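Local atomic coordinates of cellulase CEL9M (Clostridium cellulolyticum, PDB entry 1IA6), a protein that probably hydrolyses internal beta-1,4-glucosidic linkages in cellulose and related beta-glucans, as a family 9 glycoside hydrolase. Residues E281-F284 with N285-T289; P325-S328 with L329-L332. All coordinates share one frame; numbering follows the deposited sequence.

Contact 1 of 2, residues E281-F284 with N285-T289. Unlike the reference sequence in segment 281-284: Phe282 (reference Ile).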
ATOM      1  N   GLU A 281      17.712  11.180   8.992  1.00 15.69           N
ATOM      2  CA  GLU A 281      17.650  12.422   9.758  1.00 18.17           C
ATOM      3  C   GLU A 281      17.242  13.596   8.873  1.00 16.81           C
ATOM      4  O   GLU A 281      16.433  14.434   9.276  1.00 17.12           O
ATOM      5  CB  GLU A 281      19.005  12.719  10.399  1.00 21.51           C
ATOM      6  CG  GLU A 281      19.432  11.715  11.452  1.00 28.90           C
ATOM      7  CD  GLU A 281      20.821  12.004  11.992  1.00 33.57           C
ATOM      8  OE1 GLU A 281      21.046  13.132  12.483  1.00 36.71           O
ATOM      9  OE2 GLU A 281      21.690  11.106  11.922  1.00 37.28           O
ATOM     10  N   PHE A 282      17.811  13.660   7.673  1.00 14.89           N
ATOM     11  CA  PHE A 282      17.490  14.738   6.741  1.00 15.60           C
ATOM     12  C   PHE A 282      16.001  14.746   6.427  1.00 15.43           C
ATOM     13  O   PHE A 282      15.329  15.771   6.563  1.00 14.44           O
ATOM     14  CB  PHE A 282      18.259  14.582   5.428  1.00 15.67           C
ATOM     15  CG  PHE A 282      17.899  15.619   4.394  1.00 17.57           C
ATOM     16  CD1 PHE A 282      18.534  16.857   4.381  1.00 18.69           C
ATOM     17  CD2 PHE A 282      16.888  15.378   3.470  1.00 16.96           C
ATOM     18  CE1 PHE A 282      18.167  17.840   3.462  1.00 19.34           C
ATOM     19  CE2 PHE A 282      16.511  16.354   2.548  1.00 18.37           C
ATOM     20  CZ  PHE A 282      17.152  17.588   2.544  1.00 18.67           C
ATOM     21  N   ASN A 283      15.490  13.598   5.993  1.00 12.97           N
ATOM     22  CA  ASN A 283      14.082  13.488   5.644  1.00 11.40           C
ATOM     23  C   ASN A 283      13.164  13.855   6.801  1.00 11.06           C
ATOM     24  O   ASN A 283      12.202  14.598   6.620  1.00 10.97           O
ATOM     25  CB  ASN A 283      13.766  12.077   5.144  1.00 10.68           C
ATOM     26  CG  ASN A 283      12.286  11.868   4.895  1.00 11.48           C
ATOM     27  OD1 ASN A 283      11.570  11.363   5.754  1.00 13.40           O
ATOM     28  ND2 ASN A 283      11.818  12.278   3.722  1.00 12.37           N
ATOM     29  N   PHE A 284      13.464  13.349   7.993  1.00 11.15           N
ATOM     30  CA  PHE A 284      12.641  13.649   9.155  1.00 12.27           C
ATOM     31  C   PHE A 284      12.667  15.133   9.495  1.00 13.63           C
ATOM     32  O   PHE A 284      11.620  15.738   9.722  1.00 15.21           O
ATOM     33  CB  PHE A 284      13.102  12.830  10.368  1.00 14.41           C
ATOM     34  CG  PHE A 284      12.788  11.359  10.271  1.00 15.57           C
ATOM     35  CD1 PHE A 284      12.011  10.860   9.227  1.00 16.37           C
ATOM     36  CD2 PHE A 284      13.244  10.478  11.245  1.00 17.71           C
ATOM     37  CE1 PHE A 284      11.690   9.503   9.157  1.00 17.26           C
ATOM     38  CE2 PHE A 284      12.929   9.117  11.185  1.00 18.15           C
ATOM     39  CZ  PHE A 284      12.150   8.632  10.139  1.00 17.80           C
ATOM     40  N   ASN A 285      13.858  15.722   9.524  1.00 13.88           N
ATOM     41  CA  ASN A 285      13.981  17.143   9.839  1.00 16.68           C
ATOM     42  C   ASN A 285      13.341  18.008   8.763  1.00 17.77           C
ATOM     43  O   ASN A 285      12.855  19.104   9.043  1.00 17.73           O
ATOM     44  CB  ASN A 285      15.450  17.534  10.024  1.00 17.67           C
ATOM     45  CG  ASN A 285      16.032  16.999  11.317  1.00 19.02           C
ATOM     46  OD1 ASN A 285      15.326  16.875  12.317  1.00 23.15           O
ATOM     47  ND2 ASN A 285      17.323  16.692  11.309  1.00 20.99           N
ATOM     48  N   TYR A 286      13.335  17.511   7.531  1.00 17.54           N
ATOM     49  CA  TYR A 286      12.732  18.242   6.428  1.00 17.55           C
ATOM     50  C   TYR A 286      11.219  18.300   6.640  1.00 16.94           C
ATOM     51  O   TYR A 286      10.593  19.340   6.441  1.00 16.17           O
ATOM     52  CB  TYR A 286      13.069  17.557   5.101  1.00 18.96           C
ATOM     53  CG  TYR A 286      12.564  18.294   3.885  1.00 22.09           C
ATOM     54  CD1 TYR A 286      11.269  18.097   3.412  1.00 22.02           C
ATOM     55  CD2 TYR A 286      13.380  19.207   3.214  1.00 24.67           C
ATOM     56  CE1 TYR A 286      10.796  18.792   2.299  1.00 24.33           C
ATOM     57  CE2 TYR A 286      12.920  19.906   2.104  1.00 25.97           C
ATOM     58  CZ  TYR A 286      11.627  19.693   1.651  1.00 26.48           C
ATOM     59  OH  TYR A 286      11.175  20.377   0.548  1.00 28.20           O
ATOM     60  N   TRP A 287      10.636  17.182   7.061  1.00 16.51           N
ATOM     61  CA  TRP A 287       9.198  17.138   7.308  1.00 15.66           C
ATOM     62  C   TRP A 287       8.796  17.953   8.529  1.00 16.36           C
ATOM     63  O   TRP A 287       7.695  18.488   8.586  1.00 16.40           O
ATOM     64  CB  TRP A 287       8.719  15.691   7.478  1.00 14.77           C
ATOM     65  CG  TRP A 287       8.293  15.075   6.187  1.00 13.02           C
ATOM     66  CD1 TRP A 287       9.100  14.686   5.153  1.00 13.07           C
ATOM     67  CD2 TRP A 287       6.948  14.851   5.752  1.00 12.51           C
ATOM     68  NE1 TRP A 287       8.338  14.238   4.101  1.00 12.09           N
ATOM     69  CE2 TRP A 287       7.014  14.329   4.441  1.00 13.46           C
ATOM     70  CE3 TRP A 287       5.691  15.044   6.341  1.00 12.11           C
ATOM     71  CZ2 TRP A 287       5.868  13.996   3.708  1.00 13.67           C
ATOM     72  CZ3 TRP A 287       4.551  14.714   5.611  1.00 13.44           C
ATOM     73  CH2 TRP A 287       4.653  14.196   4.307  1.00 12.69           C
ATOM     74  N   LYS A 288       9.693  18.052   9.504  1.00 16.78           N
ATOM     75  CA  LYS A 288       9.396  18.810  10.715  1.00 18.74           C
ATOM     76  C   LYS A 288       9.201  20.303  10.481  1.00 18.65           C
ATOM     77  O   LYS A 288       8.338  20.925  11.105  1.00 19.31           O
ATOM     78  CB  LYS A 288      10.518  18.647  11.743  1.00 21.25           C
ATOM     79  CG  LYS A 288      10.618  17.292  12.406  1.00 23.43           C
ATOM     80  CD  LYS A 288      11.801  17.289  13.365  1.00 26.10           C
ATOM     81  CE  LYS A 288      11.967  15.951  14.050  1.00 26.87           C
ATOM     82  NZ  LYS A 288      13.125  15.982  14.984  1.00 27.56           N
ATOM     83  N   THR A 289       9.994  20.876   9.581  1.00 17.77           N
ATOM     84  CA  THR A 289       9.933  22.317   9.353  1.00 21.16           C
ATOM     85  C   THR A 289       9.803  22.841   7.924  1.00 21.58           C
ATOM     86  O   THR A 289       9.379  23.978   7.723  1.00 23.46           O
ATOM     87  CB  THR A 289      11.176  22.986   9.965  1.00 22.34           C
ATOM     88  OG1 THR A 289      12.352  22.452   9.341  1.00 23.15           O
ATOM     89  CG2 THR A 289      11.249  22.716  11.458  1.00 23.31           C
TER
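Asn283 and Trp287, one helical turn apart, run side by side on the buried face of the helix. The Asn283 amide lies at about 45° to the indole, and its ND2 comes within 3.9 Å of Trp287 CD1. Both groups are buried with their N-H donors satisfied: Asn283 ND2 bonds to the carbonyls of Asp250 and Trp252, and Trp287 NE1 shares the Trp252 oxygen. An amide and an indole suit this place, since each can fill buried space while offering an N-H to a loop carbonyl. The Asn283 carbonyl accepts from Trp287 N at 3.1 Å, and Trp287 CD1 sits 3.4 Å from the same oxygen, which lies at the ring edge. These are i to i+4 pairs on the last turns of helix 274-289, one of the helices of the alpha-barrel catalytic module. Phe284 shares the inner side, its ring meeting Tyr320 edge-to-face, and its carbonyl takes Lys288 N at 3.0 Å. The outer side is looser. With CG anti to the backbone N in both (chi1 176° and -176°), the rings of Phe282 and Tyr286 point the same way, yet they barely overlap: centroids are 6.0 Å apart, and CZ of Phe282 approaches CD2 of Tyr286 at 4.2 Å. Glu281 and Asn285, polar residues suited to solvent, are joined by the backbone bond from Asn285 N to Glu281 O.

Contact 2 of 2, residues P325-S328 with L329-L332; sequences PDQS and LLDL
Leu329 folds back over Asp326, its CD1 reaching 3.5 Å from Asp326 CB, while its CG lies against the carboxylate carbon. This is a van der Waals contact between the leucine branch and the aliphatic CB of the aspartate; the leucine also packs on Met317 and Tyr320 of helix 306-323 and on Phe284 of helix 274-289, a setting that suits a branched aliphatic chain. Hydrogen bonds cap the helix start. Asp326 occupies the N-cap of helix 327-341, and its OD1 takes Ser328 N at 2.9 Å, nearly along the C-O axis; a short carboxylate suits a helix start, where amides lack carbonyl partners from a preceding turn. Ser328 OG is hydrogen-bonded to Lys288 NZ of helix 274-289. Backbone bonds then begin the helix: Asp326 O receives Leu330 N at 3.0 Å and, weakly, Leu329 N, and Gln327 O receives Asp331 N. On the outer face one side-chain bond spans the turn, in one of two modelled conformers of Gln327 and so perhaps not always made. Bent at chi2 (53°), this conformer brings Gln327 NE2 to 3.1 Å from Asp331 OD1, which it meets from above the carboxylate plane although the acceptor lies in the amide plane.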
ATOM      1  N   PRO A 325      13.559   6.210  20.177  1.00 27.26           N
ATOM      2  CA  PRO A 325      12.425   7.048  20.569  1.00 26.96           C
ATOM      3  C   PRO A 325      12.791   8.528  20.535  1.00 27.08           C
ATOM      4  O   PRO A 325      13.723   8.965  21.210  1.00 29.18           O
ATOM      5  CB  PRO A 325      12.111   6.566  21.983  1.00 27.89           C
ATOM      6  CG  PRO A 325      12.550   5.132  21.957  1.00 28.10           C
ATOM      7  CD  PRO A 325      13.859   5.215  21.220  1.00 27.10           C
ATOM      8  N   ASP A 326      12.061   9.288  19.727  1.00 23.84           N
ATOM      9  CA  ASP A 326      12.271  10.723  19.603  1.00 21.87           C
ATOM     10  C   ASP A 326      10.888  11.323  19.825  1.00 20.51           C
ATOM     11  O   ASP A 326       9.987  11.144  19.006  1.00 19.23           O
ATOM     12  CB  ASP A 326      12.776  11.069  18.204  1.00 22.37           C
ATOM     13  CG  ASP A 326      13.176  12.520  18.075  1.00 21.92           C
ATOM     14  OD1 ASP A 326      12.402  13.390  18.523  1.00 21.82           O
ATOM     15  OD2 ASP A 326      14.261  12.794  17.522  1.00 27.60           O
ATOM     16  N   GLN A 327      10.727  12.035  20.934  0.50 19.56           N
ATOM     17  CA  GLN A 327       9.444  12.635  21.278  0.50 19.93           C
ATOM     18  C   GLN A 327       8.910  13.596  20.218  0.50 18.85           C
ATOM     19  O   GLN A 327       7.698  13.721  20.045  0.50 18.80           O
ATOM     20  CB  GLN A 327       9.552  13.358  22.623  0.50 20.88           C
ATOM     21  CG  GLN A 327       8.211  13.630  23.279  0.50 23.02           C
ATOM     22  CD  GLN A 327       7.372  12.372  23.411  0.50 23.92           C
ATOM     23  OE1 GLN A 327       7.838  11.354  23.921  0.50 25.25           O
ATOM     24  NE2 GLN A 327       6.128  12.438  22.951  0.50 24.19           N
ATOM     25  N   SER A 328       9.809  14.271  19.509  1.00 19.19           N
ATOM     26  CA  SER A 328       9.394  15.217  18.478  1.00 18.43           C
ATOM     27  C   SER A 328       8.744  14.455  17.325  1.00 17.76           C
ATOM     28  O   SER A 328       7.828  14.958  16.677  1.00 17.47           O
ATOM     29  CB  SER A 328      10.587  16.027  17.964  1.00 20.43           C
ATOM     30  OG  SER A 328      11.475  15.226  17.204  1.00 22.16           O
ATOM     31  N   LEU A 329       9.216  13.236  17.081  1.00 15.51           N
ATOM     32  CA  LEU A 329       8.670  12.405  16.012  1.00 16.29           C
ATOM     33  C   LEU A 329       7.335  11.807  16.437  1.00 16.26           C
ATOM     34  O   LEU A 329       6.398  11.730  15.642  1.00 14.98           O
ATOM     35  CB  LEU A 329       9.652  11.287  15.648  1.00 17.51           C
ATOM     36  CG  LEU A 329      10.986  11.745  15.049  1.00 18.97           C
ATOM     37  CD1 LEU A 329      11.896  10.544  14.826  1.00 20.23           C
ATOM     38  CD2 LEU A 329      10.732  12.471  13.737  1.00 21.17           C
ATOM     39  N   LEU A 330       7.247  11.387  17.695  1.00 15.26           N
ATOM     40  CA  LEU A 330       6.013  10.813  18.214  1.00 15.75           C
ATOM     41  C   LEU A 330       4.900  11.854  18.226  1.00 16.28           C
ATOM     42  O   LEU A 330       3.753  11.543  17.913  1.00 16.09           O
ATOM     43  CB  LEU A 330       6.229  10.264  19.628  1.00 14.90           C
ATOM     44  CG  LEU A 330       7.081   8.995  19.711  1.00 16.61           C
ATOM     45  CD1 LEU A 330       7.377   8.664  21.163  1.00 17.84           C
ATOM     46  CD2 LEU A 330       6.350   7.846  19.029  1.00 16.37           C
ATOM     47  N   ASP A 331       5.238  13.091  18.580  1.00 16.57           N
ATOM     48  CA  ASP A 331       4.236  14.149  18.612  1.00 17.20           C
ATOM     49  C   ASP A 331       3.757  14.491  17.208  1.00 15.57           C
ATOM     50  O   ASP A 331       2.568  14.711  16.988  1.00 15.43           O
ATOM     51  CB  ASP A 331       4.790  15.412  19.278  1.00 20.43           C
ATOM     52  CG  ASP A 331       5.103  15.211  20.746  1.00 23.80           C
ATOM     53  OD1 ASP A 331       4.367  14.457  21.419  1.00 24.72           O
ATOM     54  OD2 ASP A 331       6.081  15.818  21.232  1.00 26.85           O
ATOM     55  N   LEU A 332       4.683  14.536  16.257  1.00 14.96           N
ATOM     56  CA  LEU A 332       4.321  14.863  14.882  1.00 14.64           C
ATOM     57  C   LEU A 332       3.417  13.771  14.330  1.00 14.34           C
ATOM     58  O   LEU A 332       2.353  14.053  13.775  1.00 12.09           O
ATOM     59  CB  LEU A 332       5.580  14.995  14.013  1.00 16.66           C
ATOM     60  CG  LEU A 332       5.432  15.577  12.599  1.00 17.73           C
ATOM     61  CD1 LEU A 332       6.808  15.919  12.050  1.00 19.66           C
ATOM     62  CD2 LEU A 332       4.728  14.592  11.683  1.00 20.64           C
TER

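Overall arrangement
Contact 1 lies within the last turns of helix 274-289, whereas contact 2 spans the passage from loop into the start of helix 327-341; both rest against helix 306-323, near the edge of the chain. They meet directly: Lys288 NZ probably bonds to Ser328 OG at 2.9 Å, and Phe284 CD2 packs 3.8 Å from Leu329 CD1. Both are partly buried, but their inward residues differ: aromatic Phe284 and Trp287 in contact 1, aliphatic Leu329 and Leu332 in contact 2. The polar chemistry follows the place in each helix, with regular backbone bonds in contact 1 and a carboxylate cap at the helix start in contact 2.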